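Long-range contacts in DUF5625 domain-containing protein (Sulfurospirillum deleyianum, PDB 3NKG), which is of unknown function but folds as a small beta-sandwich domain of a family assigned to the galactose-binding-domain-like clan: residues Leu36-His41 with Ser156-Arg161; Val98-Thr103 with Ile149-Ala154. One frame throughout, in Å; residues are numbered along the deposited sequence.

In the fold
Both contacts lie in one beta sandwich of two antiparallel four-stranded sheets. Contact 2 joins strands 98-107 and 143-151, the two inner strands of one sheet. Contact 1 sits at the end of the other, where strand 30-38 runs out and the chain is about to enter strand 163-169. The chain leaving contact 2 passes through a single residue, Phe155, into contact 1, so that residues 152-162 carry it from one sheet to the other. The contact centres are about 15 Å apart, and beyond adjoining in sequence the segments of one do not touch those of the other. Leu13 reaches side chains of both: Phe38 and Met158 in contact 1, Asn151 in contact 2. No active site is known.

Contact 1 of 2, residues Leu36-His41 with Ser156-Arg161; sequences LQFAVH and SEMIGR
A selenium atom lies in the plane of an aromatic ring: Met158, present as selenomethionine, meets the edge of Phe38 and not its face. Its SE is 3.6 Å from Phe38 CE2. SE is 4.8 Å from the ring centroid, 85° off the ring normal. The two side chains cross at about a right angle, and the methyl CE of Met158, off the ring plane, is 4.0 Å from both Phe38 CE2 and Phe38 CD2. This is a Met-aromatic contact of the edge kind, with the selenium beside ring C-H groups. Leu13 and Val163 touch both side chains and bury the pair.

Arg161 makes the polar half. Its chain leaves the backbone extended, brings CD to 4.4 Å from Phe38 CD2 at the ring edge, and then bends at chi3 (-46°), where NE turns off the straight line. NH2 gives a hydrogen bond of 2.9 Å to Ala39 O, with an N-H...O angle of 148°. The acceptor lies close to the guanidinium plane, whereas the donor is tilted a little from the carbonyl plane. NH1 forms a salt bridge with Asp50 of helix 49-58, whose carboxylate also accepts the backbone N-H of His41. The guanidinium is thus gripped from two directions, which should fix its rotation, and it ties the end of strand 30-38 to that helix.

The segment 156-161 is a short 3-10 turn running into a type II beta turn, Met158 to Arg161, closed by Arg161 N to Met158 O at 3.0 Å. Gly160 supplies the positive phi at its third position. The arrangement is that of a connection between the two sheets of a beta sandwich, packed at the end of an inner strand, beside strand 163-169, which it is about to enter.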
ATOM      1  N   LEU A  36      -1.097   1.497  -0.181  1.00 20.52           N
ATOM      2  CA  LEU A  36      -1.942   1.109   0.929  1.00 18.48           C
ATOM      3  C   LEU A  36      -1.913   2.231   1.944  1.00 20.96           C
ATOM      4  O   LEU A  36      -0.829   2.747   2.278  1.00 25.89           O
ATOM      5  CB  LEU A  36      -1.410  -0.182   1.588  1.00 19.09           C
ATOM      6  CG  LEU A  36      -1.299  -1.388   0.667  1.00 26.38           C
ATOM      7  CD1 LEU A  36      -0.667  -2.531   1.427  1.00 26.94           C
ATOM      8  CD2 LEU A  36      -2.656  -1.766   0.133  1.00 25.32           C
ATOM      9  N   GLN A  37      -3.083   2.584   2.471  1.00 20.51           N
ATOM     10  CA  GLN A  37      -3.201   3.596   3.519  1.00 28.60           C
ATOM     11  C   GLN A  37      -3.749   2.970   4.787  1.00 29.35           C
ATOM     12  O   GLN A  37      -4.832   2.358   4.763  1.00 24.41           O
ATOM     13  CB  GLN A  37      -4.153   4.712   3.091  1.00 28.89           C
ATOM     14  CG  GLN A  37      -3.730   5.457   1.838  1.00 32.50           C
ATOM     15  CD  GLN A  37      -4.681   6.596   1.507  1.00 39.05           C
ATOM     16  OE1 GLN A  37      -5.821   6.373   1.090  1.00 36.98           O
ATOM     17  NE2 GLN A  37      -4.223   7.822   1.710  1.00 43.79           N
ATOM     18  N   PHE A  38      -3.005   3.139   5.882  1.00 22.34           N
ATOM     19  CA  PHE A  38      -3.343   2.559   7.187  1.00 22.13           C
ATOM     20  C   PHE A  38      -3.990   3.585   8.110  1.00 26.51           C
ATOM     21  O   PHE A  38      -3.445   4.670   8.317  1.00 28.04           O
ATOM     22  CB  PHE A  38      -2.068   2.050   7.860  1.00 22.75           C
ATOM     23  CG  PHE A  38      -1.420   0.928   7.130  1.00 24.47           C
ATOM     24  CD1 PHE A  38      -0.828   1.145   5.880  1.00 23.96           C
ATOM     25  CD2 PHE A  38      -1.468  -0.363   7.647  1.00 26.12           C
ATOM     26  CE1 PHE A  38      -0.252   0.104   5.205  1.00 24.97           C
ATOM     27  CE2 PHE A  38      -0.898  -1.400   6.986  1.00 22.01           C
ATOM     28  CZ  PHE A  38      -0.285  -1.189   5.765  1.00 19.51           C
ATOM     29  N   ALA A  39      -5.147   3.245   8.667  1.00 30.37           N
ATOM     30  CA  ALA A  39      -5.753   4.079   9.722  1.00 31.64           C
ATOM     31  C   ALA A  39      -4.994   3.963  11.039  1.00 30.33           C
ATOM     32  O   ALA A  39      -4.429   2.916  11.360  1.00 27.01           O
ATOM     33  CB  ALA A  39      -7.199   3.723   9.926  1.00 31.25           C
ATOM     34  N   VAL A  40      -4.986   5.053  11.800  1.00 29.82           N
ATOM     35  CA  VAL A  40      -4.215   5.138  13.034  1.00 31.93           C
ATOM     36  C   VAL A  40      -5.048   5.922  14.045  1.00 37.12           C
ATOM     37  O   VAL A  40      -5.807   6.813  13.656  1.00 37.53           O
ATOM     38  CB  VAL A  40      -2.869   5.851  12.777  1.00 31.54           C
ATOM     39  CG1 VAL A  40      -2.101   6.021  14.054  1.00 34.46           C
ATOM     40  CG2 VAL A  40      -2.021   5.056  11.760  1.00 32.83           C
ATOM     41  N   HIS A  41      -4.942   5.582  15.327  1.00 38.59           N
ATOM     42  CA  HIS A  41      -5.644   6.350  16.357  1.00 46.09           C
ATOM     43  C   HIS A  41      -5.073   7.767  16.474  1.00 45.26           C
ATOM     44  O   HIS A  41      -3.864   7.969  16.419  1.00 40.42           O
ATOM     45  CB  HIS A  41      -5.581   5.646  17.713  1.00 55.13           C
ATOM     46  CG  HIS A  41      -6.342   4.357  17.760  1.00 67.04           C
ATOM     47  ND1 HIS A  41      -7.622   4.230  17.261  1.00 76.36           N
ATOM     48  CD2 HIS A  41      -6.010   3.144  18.260  1.00 69.58           C
ATOM     49  CE1 HIS A  41      -8.040   2.989  17.443  1.00 75.07           C
ATOM     50  NE2 HIS A  41      -7.084   2.310  18.050  1.00 72.72           N
ATOM     51  N   SER A 156      -1.481 -10.589  12.112  1.00 27.87           N
ATOM     52  CA  SER A 156      -2.287 -10.472  13.314  1.00 23.45           C
ATOM     53  C   SER A 156      -2.269  -9.048  13.862  1.00 27.21           C
ATOM     54  O   SER A 156      -3.223  -8.638  14.509  1.00 25.47           O
ATOM     55  CB  SER A 156      -1.819 -11.468  14.385  1.00 23.28           C
ATOM     56  OG  SER A 156      -0.535 -11.138  14.894  1.00 34.11           O
ATOM     57  N   GLU A 157      -1.192  -8.303  13.600  1.00 21.98           N
ATOM     58  CA  GLU A 157      -1.145  -6.870  13.931  1.00 32.59           C
ATOM     59  C   GLU A 157      -2.266  -6.054  13.267  1.00 33.61           C
ATOM     60  O   GLU A 157      -2.623  -4.973  13.741  1.00 37.07           O
ATOM     61  CB  GLU A 157       0.192  -6.251  13.514  1.00 35.23           C
ATOM     62  CG  GLU A 157       1.402  -7.049  13.925  1.00 50.03           C
ATOM     63  CD  GLU A 157       1.956  -7.918  12.790  1.00 55.54           C
ATOM     64  OE1 GLU A 157       1.240  -8.812  12.276  1.00 47.25           O
ATOM     65  OE2 GLU A 157       3.134  -7.713  12.438  1.00 59.02           O
HETATM   66  N   MSE A 158      -2.804  -6.556  12.164  1.00 26.80           N
HETATM   67  CA  MSE A 158      -3.779  -5.798  11.397  1.00 20.83           C
HETATM   68  C   MSE A 158      -5.202  -6.195  11.752  1.00 26.89           C
HETATM   69  O   MSE A 158      -6.154  -5.730  11.143  1.00 25.76           O
HETATM   70  CB  MSE A 158      -3.530  -6.026   9.910  1.00 23.91           C
HETATM   71  CG  MSE A 158      -2.171  -5.497   9.471  1.00 30.80           C
HETATM   72 SE   MSE A 158      -2.291  -3.534   9.513  0.77 32.47          SE
HETATM   73  CE  MSE A 158      -0.720  -3.032  10.583  1.00 24.37           C
ATOM     74  N   ILE A 159      -5.358  -7.060  12.746  1.00 24.30           N
ATOM     75  CA  ILE A 159      -6.706  -7.448  13.127  1.00 27.95           C
ATOM     76  C   ILE A 159      -7.491  -6.210  13.602  1.00 28.34           C
ATOM     77  O   ILE A 159      -7.011  -5.456  14.443  1.00 27.10           O
ATOM     78  CB  ILE A 159      -6.695  -8.525  14.243  1.00 28.57           C
ATOM     79  CG1 ILE A 159      -6.134  -9.849  13.713  1.00 22.85           C
ATOM     80  CG2 ILE A 159      -8.100  -8.744  14.787  1.00 33.67           C
ATOM     81  CD1 ILE A 159      -5.920 -10.908  14.858  1.00 25.78           C
ATOM     82  N   GLY A 160      -8.690  -6.013  13.068  1.00 31.98           N
ATOM     83  CA  GLY A 160      -9.512  -4.877  13.448  1.00 33.76           C
ATOM     84  C   GLY A 160      -9.043  -3.527  12.892  1.00 37.68           C
ATOM     85  O   GLY A 160      -9.642  -2.490  13.182  1.00 35.65           O
ATOM     86  N   ARG A 161      -7.982  -3.516  12.090  1.00 29.09           N
ATOM     87  CA  ARG A 161      -7.467  -2.243  11.620  1.00 30.14           C
ATOM     88  C   ARG A 161      -7.927  -1.989  10.203  1.00 29.92           C
ATOM     89  O   ARG A 161      -7.858  -2.871   9.360  1.00 35.38           O
ATOM     90  CB  ARG A 161      -5.939  -2.171  11.719  1.00 36.22           C
ATOM     91  CG  ARG A 161      -5.365  -0.885  11.108  1.00 42.25           C
ATOM     92  CD  ARG A 161      -3.854  -0.741  11.319  1.00 40.76           C
ATOM     93  NE  ARG A 161      -3.425  -1.023  12.693  1.00 35.02           N
ATOM     94  CZ  ARG A 161      -3.378  -0.131  13.684  1.00 37.75           C
ATOM     95  NH1 ARG A 161      -2.951  -0.513  14.888  1.00 41.90           N
ATOM     96  NH2 ARG A 161      -3.756   1.135  13.497  1.00 31.79           N
TER

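Contact 2 of 2, residues Val98-Thr103 with Ile149-Ala154; sequences VPIKIT and IENIEA
Ile100 and Ile149 meet on the face that looks into the sandwich. Their CG2 methyls, each anti to its own backbone N, touch at 3.8 Å while the side chains cross obliquely, and Phe165 of the opposing sheet packs on Ile149 and on Ile102. Asn151 is on the same face, its OD1 lying 3.9 Å from Val98 CG1. On the other face Lys101 and Glu150 stand side by side as a hydrogen-bonded pair, Lys101 N to Glu150 O at 2.9 Å, returned by Glu150 N to Lys101 O; their charged ends do not meet.

Beyond Asn151 the segment 149-154 leaves the strand. Ile152 N still bonds Pro99 O at 3.2 Å, and Pro99 CB packs on Ile152 CB. The Glu153 and Pro99 side chains cross at about a right angle, Glu153 OE2 lying 3.4 Å from Pro99 CG. One water joins the two segments here, hydrogen-bonded to Pro99 O, Asn151 OD1 (2.6 Å) and Glu153 N. Asn151 ND2 reaches forward to Glu153 O at 2.7 Å from above the carbonyl plane, and also bonds Gln15 O. The whole is an antiparallel pairing of the two inner strands of one sheet of a beta sandwich.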
ATOM      1  N   VAL A  98       4.709  -7.225   3.036  1.00 19.20           N
ATOM      2  CA  VAL A  98       3.314  -7.641   2.831  1.00 18.41           C
ATOM      3  C   VAL A  98       3.063  -7.992   1.349  1.00 16.75           C
ATOM      4  O   VAL A  98       3.013  -7.108   0.497  1.00 23.40           O
ATOM      5  CB  VAL A  98       2.331  -6.544   3.287  1.00 23.51           C
ATOM      6  CG1 VAL A  98       0.862  -6.962   3.009  1.00 20.15           C
ATOM      7  CG2 VAL A  98       2.538  -6.234   4.779  1.00 23.69           C
ATOM      8  N   PRO A  99       2.931  -9.292   1.053  1.00 18.57           N
ATOM      9  CA  PRO A  99       2.696  -9.757  -0.321  1.00 19.37           C
ATOM     10  C   PRO A  99       1.280  -9.441  -0.711  1.00 20.52           C
ATOM     11  O   PRO A  99       0.358  -9.836  -0.004  1.00 20.57           O
ATOM     12  CB  PRO A  99       2.848 -11.282  -0.227  1.00 20.55           C
ATOM     13  CG  PRO A  99       3.478 -11.553   1.133  1.00 31.83           C
ATOM     14  CD  PRO A  99       3.076 -10.408   2.016  1.00 19.30           C
ATOM     15  N   ILE A 100       1.128  -8.736  -1.822  1.00 20.92           N
ATOM     16  CA  ILE A 100      -0.163  -8.316  -2.339  1.00 24.65           C
ATOM     17  C   ILE A 100      -0.180  -8.724  -3.800  1.00 28.13           C
ATOM     18  O   ILE A 100       0.749  -8.411  -4.554  1.00 25.98           O
ATOM     19  CB  ILE A 100      -0.290  -6.796  -2.316  1.00 23.83           C
ATOM     20  CG1 ILE A 100      -0.225  -6.274  -0.876  1.00 34.66           C
ATOM     21  CG2 ILE A 100      -1.594  -6.348  -2.984  1.00 26.80           C
ATOM     22  CD1 ILE A 100      -1.446  -6.586  -0.070  1.00 29.34           C
ATOM     23  N   LYS A 101      -1.228  -9.421  -4.209  1.00 23.93           N
ATOM     24  CA  LYS A 101      -1.366  -9.763  -5.610  1.00 24.22           C
ATOM     25  C   LYS A 101      -2.412  -8.872  -6.248  1.00 26.76           C
ATOM     26  O   LYS A 101      -3.580  -8.828  -5.814  1.00 24.73           O
ATOM     27  CB  LYS A 101      -1.728 -11.240  -5.774  1.00 32.11           C
ATOM     28  CG  LYS A 101      -1.754 -11.723  -7.213  1.00 33.36           C
ATOM     29  CD  LYS A 101      -1.981 -13.234  -7.253  1.00 44.22           C
ATOM     30  CE  LYS A 101      -2.775 -13.647  -8.471  1.00 52.48           C
ATOM     31  NZ  LYS A 101      -2.959 -15.130  -8.528  1.00 60.95           N
ATOM     32  N   ILE A 102      -1.986  -8.151  -7.279  1.00 20.81           N
ATOM     33  CA  ILE A 102      -2.893  -7.297  -8.033  1.00 18.32           C
ATOM     34  C   ILE A 102      -3.128  -7.829  -9.436  1.00 27.26           C
ATOM     35  O   ILE A 102      -2.186  -8.027 -10.210  1.00 24.74           O
ATOM     36  CB  ILE A 102      -2.362  -5.853  -8.133  1.00 21.46           C
ATOM     37  CG1 ILE A 102      -2.213  -5.255  -6.737  1.00 28.19           C
ATOM     38  CG2 ILE A 102      -3.308  -4.963  -8.970  1.00 21.88           C
ATOM     39  CD1 ILE A 102      -1.466  -3.950  -6.731  1.00 31.46           C
ATOM     40  N   THR A 103      -4.396  -8.056  -9.753  1.00 23.75           N
ATOM     41  CA  THR A 103      -4.813  -8.476 -11.088  1.00 22.67           C
ATOM     42  C   THR A 103      -5.686  -7.402 -11.719  1.00 23.14           C
ATOM     43  O   THR A 103      -6.623  -6.926 -11.094  1.00 24.15           O
ATOM     44  CB  THR A 103      -5.597  -9.799 -11.020  1.00 23.33           C
ATOM     45  OG1 THR A 103      -4.813 -10.760 -10.303  1.00 27.85           O
ATOM     46  CG2 THR A 103      -5.868 -10.333 -12.408  1.00 27.24           C
ATOM     47  N   ILE A 149      -7.706  -7.393  -5.826  1.00 23.87           N
ATOM     48  CA  ILE A 149      -6.610  -7.239  -4.875  1.00 22.63           C
ATOM     49  C   ILE A 149      -6.713  -8.345  -3.835  1.00 24.17           C
ATOM     50  O   ILE A 149      -7.742  -8.489  -3.181  1.00 26.63           O
ATOM     51  CB  ILE A 149      -6.614  -5.866  -4.163  1.00 20.45           C
ATOM     52  CG1 ILE A 149      -6.579  -4.721  -5.176  1.00 28.66           C
ATOM     53  CG2 ILE A 149      -5.381  -5.767  -3.195  1.00 18.73           C
ATOM     54  CD1 ILE A 149      -7.951  -4.164  -5.552  1.00 32.84           C
ATOM     55  N   GLU A 150      -5.650  -9.137  -3.721  1.00 18.11           N
ATOM     56  CA  GLU A 150      -5.615 -10.266  -2.820  1.00 16.47           C
ATOM     57  C   GLU A 150      -4.468 -10.092  -1.832  1.00 24.47           C
ATOM     58  O   GLU A 150      -3.319  -9.855  -2.220  1.00 23.39           O
ATOM     59  CB  GLU A 150      -5.446 -11.581  -3.599  1.00 20.42           C
ATOM     60  CG  GLU A 150      -5.148 -12.796  -2.694  1.00 25.33           C
ATOM     61  CD  GLU A 150      -5.240 -14.163  -3.410  1.00 40.95           C
ATOM     62  OE1 GLU A 150      -5.394 -14.202  -4.650  1.00 36.95           O
ATOM     63  OE2 GLU A 150      -5.166 -15.213  -2.717  1.00 44.01           O
ATOM     64  N   ASN A 151      -4.806 -10.172  -0.550  1.00 23.65           N
ATOM     65  CA  ASN A 151      -3.819 -10.204   0.519  1.00 27.02           C
ATOM     66  C   ASN A 151      -3.358 -11.647   0.722  1.00 22.43           C
ATOM     67  O   ASN A 151      -4.152 -12.526   1.082  1.00 23.80           O
ATOM     68  CB  ASN A 151      -4.408  -9.632   1.817  1.00 20.68           C
ATOM     69  CG  ASN A 151      -3.455  -9.742   2.979  1.00 26.16           C
ATOM     70  OD1 ASN A 151      -2.357  -9.163   2.961  1.00 26.63           O
ATOM     71  ND2 ASN A 151      -3.851 -10.507   3.996  1.00 24.49           N
ATOM     72  N   ILE A 152      -2.079 -11.909   0.473  1.00 22.14           N
ATOM     73  CA  ILE A 152      -1.576 -13.288   0.522  1.00 19.34           C
ATOM     74  C   ILE A 152      -1.385 -13.838   1.955  1.00 29.52           C
ATOM     75  O   ILE A 152      -1.816 -14.958   2.260  1.00 28.68           O
ATOM     76  CB  ILE A 152      -0.266 -13.456  -0.308  1.00 28.11           C
ATOM     77  CG1 ILE A 152      -0.488 -12.989  -1.753  1.00 31.70           C
ATOM     78  CG2 ILE A 152       0.226 -14.902  -0.291  1.00 31.70           C
ATOM     79  CD1 ILE A 152      -1.494 -13.835  -2.522  1.00 28.05           C
ATOM     80  N   GLU A 153      -0.750 -13.062   2.829  1.00 26.11           N
ATOM     81  CA  GLU A 153      -0.457 -13.545   4.187  1.00 28.76           C
ATOM     82  C   GLU A 153      -1.309 -12.883   5.266  1.00 25.82           C
ATOM     83  O   GLU A 153      -1.720 -11.722   5.132  1.00 26.45           O
ATOM     84  CB  GLU A 153       1.014 -13.318   4.564  1.00 31.54           C
ATOM     85  CG  GLU A 153       2.040 -14.032   3.707  1.00 42.87           C
ATOM     86  CD  GLU A 153       3.471 -13.764   4.195  1.00 54.21           C
ATOM     87  OE1 GLU A 153       3.652 -13.348   5.376  1.00 45.05           O
ATOM     88  OE2 GLU A 153       4.410 -13.973   3.394  1.00 63.84           O
ATOM     89  N   ALA A 154      -1.503 -13.611   6.365  1.00 22.36           N
ATOM     90  CA  ALA A 154      -2.228 -13.103   7.533  1.00 26.24           C
ATOM     91  C   ALA A 154      -1.291 -12.291   8.435  1.00 28.12           C
ATOM     92  O   ALA A 154      -0.205 -12.765   8.779  1.00 29.35           O
ATOM     93  CB  ALA A 154      -2.806 -14.281   8.322  1.00 25.73           C
TER
HETATM   94  O   HOH W   1      -0.058 -10.350   2.645  1.00 20.99           O